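Local coordinates for protein glutaconate CoA-transferase subunit A (Acidaminococcus fermentans, PDB 1POI) that catalyses the transfer of coenzyme A from acetyl-CoA to glutaconate or (R)-2-hydroxyglutarate in the fermentative breakdown of glutamate, at residues Gly17-Leu22 / Thr47-Ala52; Thr27-Tyr32 / Ser247-Leu252; Ala68-Tyr73 / Glu98-Asp103; Pro120-Gln125 / Pro160-Val165; Ala175-Gln180 / Thr207-Glu212. One frame throughout, in Å; residues are numbered along the deposited sequence.

Contact 1: residues Gly17-Leu22 / Thr47-Ala52; sequences GDHIAL and TGLGGA
Thr47 hooks its backbone onto both chain neighbours of His19. Its N donates to Asp18 O at 3.0 Å, and its O takes the N-H of Ile20 in the carbonyl plane, with Ile20 N 2.8 Å from Thr47 O. This is a short run of parallel pairing, His19 beside Thr47, and it closes the beta-alpha-beta unit of strand 19-22, helix 32-40 and strand 46-49 in the Rossmann-like sheet of this transferase. The side chains of His19 and Thr47 share a face of the sheet, where Thr47 CG2, anti to its backbone N, crosses obliquely to within 4.0 Å of His19 CD2. Gly48 comes next, and its CA sits over a face of the imidazole in a CH-pi contact, 4.3 Å from the centroid of the His19 ring. A side chain on Gly48 would run into Ile20 O. Leu49 approaches the same ring at its edge, near the plane, bringing CD2 to 3.7 Å from His19 NE2. The ring reaches Gly48 and Leu49 because His19 CG is anti to the backbone N (chi1 176°). Leu49 also packs against helix 102-114 through Ile105, Met108 and Trp109. Beyond this point the strands, inclined at 38°, have parted, and water fills in: one molecule accepts from Leu22 N and lies 2.7 Å from Leu49 O, bridging the two. A second lies 2.8 Å from Gly50 O and also reaches Leu22 O. Direct amide bonds thus give way to waters, which implies that Leu22 N and Leu49 O, and the acceptors Leu22 O and Gly50 O, are joined indirectly.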
# COMPACT_ATOMS: atom_id res chain seq x y z
N GLY A 17 19.83 -38.47 10.59
CA GLY A 17 18.88 -39.47 10.10
C GLY A 17 17.78 -38.82 9.26
O GLY A 17 17.44 -39.31 8.17
N ASP A 18 17.26 -37.69 9.74
CA ASP A 18 16.20 -36.95 9.07
C ASP A 18 16.25 -36.75 7.56
O ASP A 18 17.32 -36.59 6.97
CB ASP A 18 16.09 -35.57 9.67
CG ASP A 18 15.34 -35.57 10.92
OD1 ASP A 18 14.47 -36.44 11.08
OD2 ASP A 18 15.60 -34.69 11.76
N HIS A 19 15.07 -36.76 6.97
CA HIS A 19 14.87 -36.50 5.55
C HIS A 19 14.46 -35.04 5.64
O HIS A 19 13.36 -34.75 6.15
CB HIS A 19 13.68 -37.29 5.00
CG HIS A 19 13.37 -37.00 3.56
ND1 HIS A 19 12.89 -35.78 3.12
CD2 HIS A 19 13.47 -37.79 2.45
CE1 HIS A 19 12.70 -35.83 1.81
NE2 HIS A 19 13.05 -37.04 1.38
N ILE A 20 15.34 -34.13 5.23
CA ILE A 20 15.06 -32.69 5.30
C ILE A 20 14.76 -32.11 3.93
O ILE A 20 14.95 -32.76 2.89
CB ILE A 20 16.27 -31.87 5.82
CG1 ILE A 20 17.50 -32.13 4.95
CG2 ILE A 20 16.54 -32.16 7.28
CD1 ILE A 20 18.63 -31.21 5.26
N ALA A 21 14.25 -30.88 3.95
CA ALA A 21 13.96 -30.12 2.74
C ALA A 21 14.28 -28.64 3.05
O ALA A 21 13.88 -28.08 4.09
CB ALA A 21 12.51 -30.30 2.31
N LEU A 22 15.11 -28.05 2.19
CA LEU A 22 15.53 -26.66 2.36
C LEU A 22 14.82 -25.79 1.33
O LEU A 22 14.74 -26.16 0.15
CB LEU A 22 17.05 -26.55 2.22
CG LEU A 22 17.88 -27.31 3.28
CD1 LEU A 22 19.29 -27.49 2.81
CD2 LEU A 22 17.86 -26.61 4.63
N THR A 47 19.11 -36.96 4.60
CA THR A 47 18.75 -37.32 3.23
C THR A 47 17.83 -36.15 2.85
O THR A 47 17.35 -35.41 3.73
CB THR A 47 17.99 -38.72 3.15
OG1 THR A 47 18.93 -39.80 3.25
CG2 THR A 47 17.28 -38.91 1.84
N GLY A 48 17.64 -35.95 1.55
CA GLY A 48 16.75 -34.90 1.12
C GLY A 48 16.76 -34.72 -0.37
O GLY A 48 17.58 -35.30 -1.09
N LEU A 49 15.77 -33.97 -0.85
CA LEU A 49 15.72 -33.65 -2.27
C LEU A 49 16.38 -32.27 -2.35
O LEU A 49 16.12 -31.38 -1.52
CB LEU A 49 14.29 -33.55 -2.80
CG LEU A 49 13.11 -34.46 -2.42
CD1 LEU A 49 12.17 -34.43 -3.59
CD2 LEU A 49 13.52 -35.87 -2.12
N GLY A 50 17.28 -32.10 -3.30
CA GLY A 50 17.95 -30.82 -3.44
C GLY A 50 17.07 -29.70 -3.98
O GLY A 50 17.00 -28.63 -3.38
N GLY A 51 16.34 -29.98 -5.05
CA GLY A 51 15.53 -28.96 -5.69
C GLY A 51 16.55 -28.15 -6.45
O GLY A 51 17.54 -28.71 -6.90
N ALA A 52 16.31 -26.85 -6.62
CA ALA A 52 17.29 -25.99 -7.29
C ALA A 52 18.25 -25.61 -6.17
O ALA A 52 18.08 -24.58 -5.50
CB ALA A 52 16.63 -24.78 -7.87
O HOH W 1 16.16 -28.99 -0.33
O HOH W 2 16.90 -26.13 -2.15

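Contact 2: residues Thr27-Tyr32 / Ser247-Leu252; sequences TDRKPY and SQCYGL
Asp28 and Gln248 cross at about a right angle, their carboxylate and amide planes 52° apart, and the carboxylate rests against the aliphatic base of the glutamine with its amide oxygen nearby. Asp28 OD1 lies 3.8 Å from Gln248 CB. Asp28 CG is anti to the backbone N, which directs OD1 to a water 2.5 Å away that accepts from Tyr250 N. An alanine at Asp28 would remove this carboxylate and would probably loosen the water that joins it to Tyr250 N. Gln248 turns its amide to another water, shared between its OE1 and Thr27 OG1, while its NE2 is bonded to an acidic side chain on the chain of another protein. Neither segment is a regular strand: a single backbone bridge splices the loop after strand 19-22 to the loop after strand 236-239, with Gln248 N 2.8 Å from Thr27 O and Arg29 N 2.8 Å from Gln248 O. Arg29 N stands well above the plane of that carbonyl. Ser247 points its side chain toward the opposite loop, OG in the crowded position between N and carbonyl carbon. There Ser247 OG accepts a nearly straight bond from Lys30 N at 3.1 Å, and is also bonded to Ala244 O. The edge of the Tyr32 ring faces the same hydroxyl, Tyr32 CD2 lying 4.1 Å from Ser247 OG, just past the inverse gamma turn centred on Pro31.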
# COMPACT_ATOMS: atom_id res chain seq x y z
N THR A 27 20.55 -19.03 -5.70
CA THR A 27 21.07 -17.86 -4.96
C THR A 27 19.94 -16.94 -4.53
O THR A 27 20.18 -15.78 -4.21
CB THR A 27 22.06 -17.02 -5.77
OG1 THR A 27 21.40 -16.46 -6.91
CG2 THR A 27 23.23 -17.86 -6.22
N ASP A 28 18.71 -17.44 -4.52
CA ASP A 28 17.55 -16.64 -4.11
C ASP A 28 16.84 -17.27 -2.90
O ASP A 28 16.40 -18.42 -2.96
CB ASP A 28 16.58 -16.45 -5.30
CG ASP A 28 15.47 -15.42 -5.02
OD1 ASP A 28 15.28 -14.96 -3.85
OD2 ASP A 28 14.76 -15.04 -5.98
N ARG A 29 16.74 -16.51 -1.81
CA ARG A 29 16.07 -16.93 -0.58
C ARG A 29 16.37 -18.32 0.01
O ARG A 29 15.45 -19.08 0.32
CB ARG A 29 14.56 -16.70 -0.70
CG ARG A 29 13.93 -16.00 0.55
CD ARG A 29 12.41 -15.90 0.48
NE ARG A 29 11.82 -17.21 0.21
CZ ARG A 29 11.28 -17.55 -0.96
NH1 ARG A 29 11.23 -16.66 -1.94
NH2 ARG A 29 10.98 -18.81 -1.24
N LYS A 30 17.65 -18.65 0.20
CA LYS A 30 18.08 -19.91 0.80
C LYS A 30 18.22 -19.77 2.34
O LYS A 30 18.69 -18.74 2.84
CB LYS A 30 19.45 -20.29 0.22
CG LYS A 30 19.48 -21.60 -0.53
CD LYS A 30 18.88 -21.46 -1.88
CE LYS A 30 18.86 -22.80 -2.56
NZ LYS A 30 18.06 -23.77 -1.75
N PRO A 31 17.84 -20.79 3.12
CA PRO A 31 17.98 -20.60 4.57
C PRO A 31 19.43 -20.83 5.09
O PRO A 31 19.73 -21.85 5.74
CB PRO A 31 16.99 -21.63 5.12
CG PRO A 31 17.15 -22.76 4.12
CD PRO A 31 17.13 -22.04 2.80
N TYR A 32 20.30 -19.84 4.87
CA TYR A 32 21.70 -19.93 5.30
C TYR A 32 21.98 -19.90 6.80
O TYR A 32 22.72 -20.74 7.29
CB TYR A 32 22.57 -18.89 4.58
CG TYR A 32 23.05 -19.37 3.23
CD1 TYR A 32 24.09 -20.26 3.13
CD2 TYR A 32 22.41 -18.99 2.06
CE1 TYR A 32 24.49 -20.76 1.92
CE2 TYR A 32 22.81 -19.49 0.84
CZ TYR A 32 23.85 -20.38 0.79
OH TYR A 32 24.22 -20.94 -0.41
N SER A 247 22.43 -15.04 -0.22
CA SER A 247 21.46 -15.09 -1.30
C SER A 247 20.45 -13.96 -1.20
O SER A 247 20.32 -13.31 -0.14
CB SER A 247 20.77 -16.45 -1.33
OG SER A 247 19.96 -16.63 -0.20
N GLN A 248 19.76 -13.71 -2.31
CA GLN A 248 18.75 -12.64 -2.40
C GLN A 248 17.59 -12.89 -1.46
O GLN A 248 17.45 -13.97 -0.88
CB GLN A 248 18.19 -12.52 -3.83
CG GLN A 248 19.25 -12.52 -4.87
CD GLN A 248 18.72 -12.30 -6.24
OE1 GLN A 248 18.36 -13.25 -6.95
NE2 GLN A 248 18.66 -11.04 -6.65
N CYS A 249 16.75 -11.89 -1.30
CA CYS A 249 15.60 -12.02 -0.47
C CYS A 249 14.76 -10.83 -0.88
O CYS A 249 14.97 -9.69 -0.43
CB CYS A 249 15.99 -11.96 0.99
SG CYS A 249 14.59 -11.97 2.09
N TYR A 250 13.90 -11.13 -1.85
CA TYR A 250 12.97 -10.20 -2.46
C TYR A 250 12.50 -9.03 -1.60
O TYR A 250 11.97 -9.22 -0.51
CB TYR A 250 11.77 -10.98 -3.00
CG TYR A 250 10.82 -10.16 -3.84
CD1 TYR A 250 9.84 -9.37 -3.24
CD2 TYR A 250 10.94 -10.12 -5.23
CE1 TYR A 250 9.01 -8.57 -3.99
CE2 TYR A 250 10.11 -9.31 -6.00
CZ TYR A 250 9.15 -8.54 -5.37
OH TYR A 250 8.33 -7.71 -6.10
N GLY A 251 12.70 -7.82 -2.11
CA GLY A 251 12.23 -6.63 -1.43
C GLY A 251 13.07 -6.21 -0.26
O GLY A 251 12.80 -5.18 0.37
N LEU A 252 14.10 -6.99 0.06
CA LEU A 252 14.96 -6.64 1.17
C LEU A 252 16.42 -6.44 0.78
O LEU A 252 16.99 -5.39 1.07
CB LEU A 252 14.83 -7.66 2.29
CG LEU A 252 13.52 -7.55 3.06
CD1 LEU A 252 13.44 -8.63 4.11
CD2 LEU A 252 13.41 -6.20 3.73
O HOH W 3 19.03 -15.58 -7.78
O HOH W 4 13.28 -13.83 -2.91

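Contact 3: residues Ala68-Tyr73 / Glu98-Asp103; sequences AYINCY and EDYSQD
Glu98 OE1 is gripped three times: by the N-H of Asp99, by the amine of Lys150 and by the backbone N of Gly134. The first of these uses the anti lone pair, with Asp99 N 2.9 Å from Glu98 OE1, made possible by a bend at chi2 that folds the chain back on its own backbone. Glu98 OE2 has partners of its own in Arg140 and Ile135. Asn71 O is held across the contact itself, accepting from Tyr100 N at 2.7 Å and receiving a CA-H contact from Asp99. Asn71 N returns the pairing with a short bond to Glu98 O at 2.6 Å. These are the rungs of a parallel ladder between strand 66-71 and strand 96-99, the latter an outermost strand of this chain's sheet; helix 84-92 lies between them in sequence, completing a beta-alpha-beta unit. On one face Asn71 and Asp99 run side by side, and Asn71 ND2 reaches Asp99 OD1 at 3.1 Å along an almost straight N-H (177°), in the plane of the amide. Asp99 OD2 is bonded to a basic and an aromatic side chain on the chain of another protein. An alanine here would remove this carboxylate and would probably loosen the amide of Asn71 and weaken the tie between subunits. On the other face Ile70 CG2 lies in the plane of the Tyr100 ring, at its edge, 3.3 Å from Tyr100 CD2. Farther along, Cys72 SG packs on Gln102 CG at 3.7 Å, at the start of helix 102-114, where Ser101 is the N-cap and its OG meets Val104 N.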
# COMPACT_ATOMS: atom_id res chain seq x y z
N ALA A 68 22.25 -39.73 1.64
CA ALA A 68 21.74 -39.90 0.28
C ALA A 68 21.21 -38.53 -0.12
O ALA A 68 20.59 -37.82 0.70
CB ALA A 68 20.63 -40.92 0.26
N TYR A 69 21.44 -38.16 -1.37
CA TYR A 69 21.03 -36.86 -1.88
C TYR A 69 20.25 -37.08 -3.17
O TYR A 69 20.73 -37.77 -4.08
CB TYR A 69 22.30 -36.05 -2.14
CG TYR A 69 22.11 -34.69 -2.76
CD1 TYR A 69 21.41 -33.67 -2.10
CD2 TYR A 69 22.68 -34.41 -4.00
CE1 TYR A 69 21.28 -32.41 -2.68
CE2 TYR A 69 22.56 -33.17 -4.58
CZ TYR A 69 21.86 -32.17 -3.92
OH TYR A 69 21.78 -30.93 -4.52
N ILE A 70 19.02 -36.55 -3.22
CA ILE A 70 18.14 -36.69 -4.39
C ILE A 70 18.38 -35.41 -5.21
O ILE A 70 18.01 -34.31 -4.79
CB ILE A 70 16.62 -36.89 -3.99
CG1 ILE A 70 16.46 -37.90 -2.83
CG2 ILE A 70 15.81 -37.41 -5.19
CD1 ILE A 70 17.10 -39.26 -3.05
N ASN A 71 18.90 -35.59 -6.40
CA ASN A 71 19.31 -34.46 -7.21
C ASN A 71 18.70 -34.16 -8.57
O ASN A 71 18.42 -35.07 -9.39
CB ASN A 71 20.83 -34.59 -7.39
CG ASN A 71 21.45 -33.36 -7.98
OD1 ASN A 71 21.60 -32.35 -7.29
ND2 ASN A 71 21.79 -33.42 -9.27
N CYS A 72 18.59 -32.85 -8.84
CA CYS A 72 18.08 -32.34 -10.12
C CYS A 72 19.02 -31.26 -10.68
O CYS A 72 19.28 -31.25 -11.88
CB CYS A 72 16.64 -31.81 -10.01
SG CYS A 72 16.38 -30.38 -8.93
N TYR A 73 19.60 -30.45 -9.79
CA TYR A 73 20.51 -29.37 -10.16
C TYR A 73 21.21 -28.80 -8.92
O TYR A 73 20.54 -28.50 -7.91
CB TYR A 73 19.68 -28.27 -10.86
CG TYR A 73 20.41 -26.98 -11.15
CD1 TYR A 73 20.48 -25.96 -10.20
CD2 TYR A 73 21.08 -26.80 -12.36
CE1 TYR A 73 21.19 -24.79 -10.43
CE2 TYR A 73 21.81 -25.64 -12.61
CZ TYR A 73 21.86 -24.63 -11.63
OH TYR A 73 22.61 -23.50 -11.87
N GLU A 98 20.93 -39.76 -6.21
CA GLU A 98 19.99 -40.09 -7.27
C GLU A 98 19.72 -38.83 -8.10
O GLU A 98 19.78 -37.71 -7.59
CB GLU A 98 18.67 -40.62 -6.69
CG GLU A 98 17.74 -41.25 -7.71
CD GLU A 98 18.43 -42.29 -8.60
OE1 GLU A 98 19.05 -41.90 -9.60
OE2 GLU A 98 18.34 -43.50 -8.32
N ASP A 99 19.44 -39.01 -9.38
CA ASP A 99 19.13 -37.92 -10.28
C ASP A 99 17.72 -38.04 -10.81
O ASP A 99 17.37 -39.07 -11.40
CB ASP A 99 20.02 -37.96 -11.52
CG ASP A 99 21.27 -37.15 -11.38
OD1 ASP A 99 21.22 -36.01 -10.85
OD2 ASP A 99 22.31 -37.68 -11.83
N TYR A 100 16.94 -36.99 -10.63
CA TYR A 100 15.59 -36.89 -11.18
C TYR A 100 15.62 -35.55 -11.92
O TYR A 100 16.48 -34.70 -11.65
CB TYR A 100 14.51 -36.80 -10.07
CG TYR A 100 14.13 -38.10 -9.38
CD1 TYR A 100 13.46 -39.12 -10.06
CD2 TYR A 100 14.43 -38.31 -8.04
CE1 TYR A 100 13.10 -40.31 -9.42
CE2 TYR A 100 14.08 -39.49 -7.40
CZ TYR A 100 13.42 -40.48 -8.09
OH TYR A 100 13.10 -41.65 -7.44
N SER A 101 14.71 -35.36 -12.86
CA SER A 101 14.59 -34.11 -13.59
C SER A 101 14.06 -33.14 -12.53
O SER A 101 13.36 -33.56 -11.61
CB SER A 101 13.53 -34.26 -14.68
OG SER A 101 12.26 -33.93 -14.17
N GLN A 102 14.34 -31.85 -12.67
CA GLN A 102 13.89 -30.85 -11.71
C GLN A 102 12.37 -30.74 -11.62
O GLN A 102 11.80 -30.50 -10.55
CB GLN A 102 14.47 -29.50 -12.08
CG GLN A 102 14.18 -28.39 -11.11
CD GLN A 102 14.97 -27.15 -11.45
OE1 GLN A 102 16.18 -27.11 -11.29
NE2 GLN A 102 14.28 -26.12 -11.92
N ASP A 103 11.72 -30.93 -12.75
CA ASP A 103 10.26 -30.86 -12.84
C ASP A 103 9.66 -31.86 -11.87
O ASP A 103 8.85 -31.51 -11.00
CB ASP A 103 9.85 -31.16 -14.27
CG ASP A 103 10.70 -30.40 -15.28
OD1 ASP A 103 10.96 -29.20 -15.03
OD2 ASP A 103 11.14 -31.01 -16.28

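Contact 4: residues Pro120-Gln125 / Pro160-Val165; sequences PVTLMQ and PGEKVV
Val165 CB sits directly against the opposite backbone, 3.6 Å from Val121 O. From there the two methyls diverge. CG1, anti to the backbone N (chi1 173°), extends toward the thioether end of Met124, whose CE is 4.2 Å from Val165 CG1. CG2, beside the backbone N, turns under the loop that follows strand 118-121, where Val165 CG2 lies 3.7 Å from Leu123 O. The same methyl ends near the glutamine beyond, with Gln125 CB 4.4 Å from Val165 CG2. The side chain is set in place by its backbone, because Val121 and Val165 form a hydrogen-bonded antiparallel pair: Val121 N is 2.8 Å from Val165 O, and Val165 N is 3.0 Å from Val121 O. Both bonds run almost along the C=O axis. Val164, one residue back, lays CG2 against the proline ring, Pro120 CB lying 3.7 Å from Val164 CG2. The loop is braced within itself as Gln125 NE2 bonds Thr122 O from above the carbonyl plane, while the amide also bonds the backbone of the chain of another protein. The pair belongs to a small antiparallel sheet, strand 162-168 running between strands 118-121 and 152-156, well apart from the main parallel sheet. Pro120 packs there on Pro120 of a second copy of this protein. Two straight amide bonds and valine methyls carry the contact, which implies an apolar join whose polar side chains find partners outside the pairing, Gln125 in its own loop and another protein chain, Glu162 at Lys159 and Asn156.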
# COMPACT_ATOMS: atom_id res chain seq x y z
N PRO A 120 2.14 -39.78 -10.76
CA PRO A 120 2.29 -40.31 -12.13
C PRO A 120 2.62 -39.13 -13.08
O PRO A 120 1.93 -38.10 -13.08
CB PRO A 120 0.92 -40.92 -12.42
CG PRO A 120 -0.06 -39.96 -11.72
CD PRO A 120 0.73 -39.45 -10.46
N VAL A 121 3.70 -39.24 -13.83
CA VAL A 121 4.07 -38.18 -14.75
C VAL A 121 4.45 -38.76 -16.07
O VAL A 121 4.92 -39.89 -16.16
CB VAL A 121 5.30 -37.34 -14.25
CG1 VAL A 121 4.96 -36.58 -12.98
CG2 VAL A 121 6.52 -38.21 -14.04
N THR A 122 4.23 -38.00 -17.13
CA THR A 122 4.62 -38.45 -18.45
C THR A 122 6.00 -37.81 -18.78
O THR A 122 6.27 -37.42 -19.92
CB THR A 122 3.56 -38.03 -19.47
OG1 THR A 122 2.71 -37.03 -18.88
CG2 THR A 122 2.73 -39.22 -19.88
N LEU A 123 6.89 -37.77 -17.78
CA LEU A 123 8.21 -37.16 -17.93
C LEU A 123 9.31 -38.12 -17.55
O LEU A 123 9.08 -39.05 -16.80
CB LEU A 123 8.31 -35.91 -17.03
CG LEU A 123 7.41 -34.69 -17.29
CD1 LEU A 123 7.46 -33.73 -16.14
CD2 LEU A 123 7.83 -34.00 -18.58
N MET A 124 10.52 -37.84 -18.03
CA MET A 124 11.72 -38.63 -17.76
C MET A 124 11.89 -39.89 -18.60
O MET A 124 12.99 -40.45 -18.64
CB MET A 124 11.85 -38.98 -16.28
CG MET A 124 11.96 -37.77 -15.38
SD MET A 124 12.21 -38.18 -13.62
CE MET A 124 12.01 -39.91 -13.68
N GLN A 125 10.85 -40.30 -19.33
CA GLN A 125 10.93 -41.50 -20.15
C GLN A 125 11.82 -41.31 -21.37
O GLN A 125 12.01 -40.18 -21.84
CB GLN A 125 9.54 -41.97 -20.60
CG GLN A 125 8.83 -41.09 -21.63
CD GLN A 125 8.07 -39.92 -21.01
OE1 GLN A 125 8.22 -39.63 -19.83
NE2 GLN A 125 7.25 -39.26 -21.81
N PRO A 160 -5.10 -46.98 -22.77
CA PRO A 160 -4.51 -48.28 -23.07
C PRO A 160 -3.33 -48.21 -24.05
O PRO A 160 -3.27 -47.34 -24.94
CB PRO A 160 -5.69 -49.08 -23.64
CG PRO A 160 -6.66 -48.01 -24.10
CD PRO A 160 -6.55 -47.00 -23.01
N GLY A 161 -2.36 -49.11 -23.85
CA GLY A 161 -1.17 -49.15 -24.68
C GLY A 161 -0.18 -48.09 -24.24
O GLY A 161 0.98 -48.11 -24.64
N GLU A 162 -0.65 -47.15 -23.42
CA GLU A 162 0.18 -46.08 -22.92
C GLU A 162 0.54 -46.31 -21.45
O GLU A 162 -0.28 -46.76 -20.64
CB GLU A 162 -0.53 -44.72 -23.09
CG GLU A 162 0.13 -43.59 -22.28
CD GLU A 162 -0.45 -42.20 -22.54
OE1 GLU A 162 -0.64 -41.83 -23.72
OE2 GLU A 162 -0.68 -41.47 -21.55
N LYS A 163 1.80 -46.02 -21.12
CA LYS A 163 2.33 -46.15 -19.76
C LYS A 163 2.91 -44.80 -19.32
O LYS A 163 3.30 -43.97 -20.16
CB LYS A 163 3.41 -47.23 -19.67
CG LYS A 163 3.00 -48.59 -20.22
CD LYS A 163 3.78 -49.75 -19.59
CE LYS A 163 3.33 -50.02 -18.15
NZ LYS A 163 3.79 -51.33 -17.60
N VAL A 164 2.90 -44.58 -18.01
CA VAL A 164 3.43 -43.37 -17.39
C VAL A 164 4.49 -43.80 -16.36
O VAL A 164 4.63 -44.99 -16.05
CB VAL A 164 2.28 -42.52 -16.72
CG1 VAL A 164 0.99 -42.61 -17.52
CG2 VAL A 164 2.04 -42.93 -15.26
N VAL A 165 5.23 -42.84 -15.83
CA VAL A 165 6.27 -43.10 -14.85
C VAL A 165 5.67 -42.74 -13.51
O VAL A 165 5.16 -41.63 -13.34
CB VAL A 165 7.51 -42.21 -15.13
CG1 VAL A 165 8.54 -42.33 -14.01
CG2 VAL A 165 8.14 -42.61 -16.46

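Contact 5: residues Ala175-Gln180 / Thr207-Glu212; sequences AIIHAQ and TIVTCE
Ile176 and Ile208 lie side by side and point the same way, Ile176 CG1 meeting Ile208 CD1 at 4.2 Å. On the reverse face of the sheet Val209 CG2 is shared by two neighbours, lying 4.3 Å from Ile177 CG1 and next to Ala179 CB, with helix 197-203 packed over Ile177 and Ala175. Between these apolar layers runs a full parallel ladder in which every residue from Ala175 to Ala179 has its partner from Thr207 to Cys211. It starts with a bond almost along the carbonyl axis, Ile208 N being 2.8 Å from Ala175 O, and runs through Ala179 N, 2.8 Å from Thr210 O, to a last bond from Glu212 N to Ala179 O. The strands belong to the Rossmann-like sheet, strand 174-179 lying between strand 19-22 and strand 206-211. Past the hydrophobic rows comes His178, whose CG is anti to the backbone N (chi1 -172°), carrying the ring across to the other strand. His178 ND1 is hydrogen-bonded to Thr210 OG1 at 2.8 Å, the hydroxyl being brought there by its crowded position between N and carbonyl carbon. His178 NE2, at the far side of the ring, donates to Glu212 OE2 at 2.9 Å. The ring and carboxylate planes are nearly perpendicular (89°), and the donor lies above the carboxylate plane. Glu212 OE2 has a further partner in Tyr253 OH, and OE1 in Tyr242 N. Bonds at both nitrogens fix the rotation of the imidazole, and the carboxylate beside NE2 would probably polarise the ring and stabilise a proton there.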
# COMPACT_ATOMS: atom_id res chain seq x y z
N ALA A 175 11.29 -29.27 7.47
CA ALA A 175 11.32 -28.33 6.37
C ALA A 175 11.89 -27.04 6.95
O ALA A 175 11.47 -26.61 8.05
CB ALA A 175 9.96 -28.09 5.86
N ILE A 176 12.90 -26.48 6.28
CA ILE A 176 13.50 -25.22 6.75
C ILE A 176 13.41 -24.20 5.63
O ILE A 176 13.89 -24.45 4.52
CB ILE A 176 14.97 -25.41 7.20
CG1 ILE A 176 15.02 -26.42 8.36
CG2 ILE A 176 15.54 -24.07 7.66
CD1 ILE A 176 16.35 -27.09 8.58
N ILE A 177 12.70 -23.09 5.91
CA ILE A 177 12.51 -22.01 4.94
C ILE A 177 12.77 -20.60 5.53
O ILE A 177 12.60 -20.36 6.74
CB ILE A 177 11.08 -22.05 4.29
CG1 ILE A 177 10.02 -21.59 5.28
CG2 ILE A 177 10.75 -23.43 3.75
CD1 ILE A 177 8.61 -21.77 4.75
N HIS A 178 13.16 -19.66 4.67
CA HIS A 178 13.43 -18.30 5.13
C HIS A 178 12.40 -17.30 4.58
O HIS A 178 12.21 -17.21 3.37
CB HIS A 178 14.84 -17.87 4.74
CG HIS A 178 15.25 -16.57 5.34
ND1 HIS A 178 15.50 -16.43 6.68
CD2 HIS A 178 15.28 -15.33 4.82
CE1 HIS A 178 15.65 -15.15 6.97
NE2 HIS A 178 15.53 -14.46 5.86
N ALA A 179 11.78 -16.52 5.44
CA ALA A 179 10.77 -15.59 4.97
C ALA A 179 11.00 -14.18 5.51
O ALA A 179 11.76 -14.00 6.46
CB ALA A 179 9.42 -16.09 5.38
N GLN A 180 10.31 -13.19 4.93
CA GLN A 180 10.49 -11.81 5.36
C GLN A 180 9.79 -11.44 6.65
O GLN A 180 10.29 -10.62 7.41
CB GLN A 180 10.11 -10.82 4.26
CG GLN A 180 11.01 -10.89 3.05
CD GLN A 180 10.58 -11.99 2.13
OE1 GLN A 180 9.74 -12.80 2.48
NE2 GLN A 180 11.10 -11.99 0.93
N THR A 207 8.27 -28.06 10.93
CA THR A 207 8.68 -26.94 10.09
C THR A 207 9.35 -25.81 10.86
O THR A 207 8.81 -25.33 11.87
CB THR A 207 7.51 -26.32 9.28
OG1 THR A 207 7.05 -27.27 8.31
CG2 THR A 207 7.99 -25.08 8.51
N ILE A 208 10.53 -25.41 10.39
CA ILE A 208 11.25 -24.31 11.03
C ILE A 208 11.29 -23.13 10.06
O ILE A 208 11.68 -23.29 8.87
CB ILE A 208 12.69 -24.69 11.45
CG1 ILE A 208 12.66 -25.94 12.36
CG2 ILE A 208 13.34 -23.53 12.24
CD1 ILE A 208 13.95 -26.69 12.41
N VAL A 209 10.87 -21.97 10.54
CA VAL A 209 10.85 -20.77 9.72
C VAL A 209 11.80 -19.67 10.23
O VAL A 209 11.64 -19.17 11.35
CB VAL A 209 9.38 -20.21 9.58
CG1 VAL A 209 8.86 -19.77 10.94
CG2 VAL A 209 9.32 -19.03 8.60
N THR A 210 12.86 -19.37 9.48
CA THR A 210 13.74 -18.26 9.90
C THR A 210 13.16 -17.04 9.18
O THR A 210 12.80 -17.13 7.98
CB THR A 210 15.21 -18.46 9.50
OG1 THR A 210 15.29 -18.85 8.13
CG2 THR A 210 15.88 -19.50 10.38
N CYS A 211 13.01 -15.92 9.89
CA CYS A 211 12.44 -14.73 9.31
C CYS A 211 13.21 -13.43 9.61
O CYS A 211 13.85 -13.29 10.64
CB CYS A 211 11.02 -14.62 9.80
SG CYS A 211 10.97 -14.24 11.51
N GLU A 212 13.13 -12.46 8.70
CA GLU A 212 13.80 -11.17 8.84
C GLU A 212 13.21 -10.39 9.97
O GLU A 212 13.87 -9.60 10.61
CB GLU A 212 13.65 -10.38 7.55
CG GLU A 212 14.24 -11.03 6.34
CD GLU A 212 15.74 -10.94 6.33
OE1 GLU A 212 16.30 -10.11 7.07
OE2 GLU A 212 16.38 -11.69 5.56

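Contacts 1, 3 and 5 build one parallel sheet and differ by position in it. Strand 46-49 of contact 1 passes directly to strand 66-71 of contact 3, and strand 19-22 to strand 174-179 of contact 5. Contact 5 is the longest ladder and ends in a histidine-carboxylate bond, whereas the side chains of contact 4 meet mainly through apolar atoms. Contact 1 gives way to bridging waters, as contact 2 also has; contact 3, at the outermost strand within this chain, adds charges reaching another protein chain. Contact 2 ties loops, touching contact 5 through Gln180 and Tyr250. Contact 4 is the outlying one, buried where its strands pair but with an exposed turn at Pro160 and Gly161; Met124 joins it to contact 3.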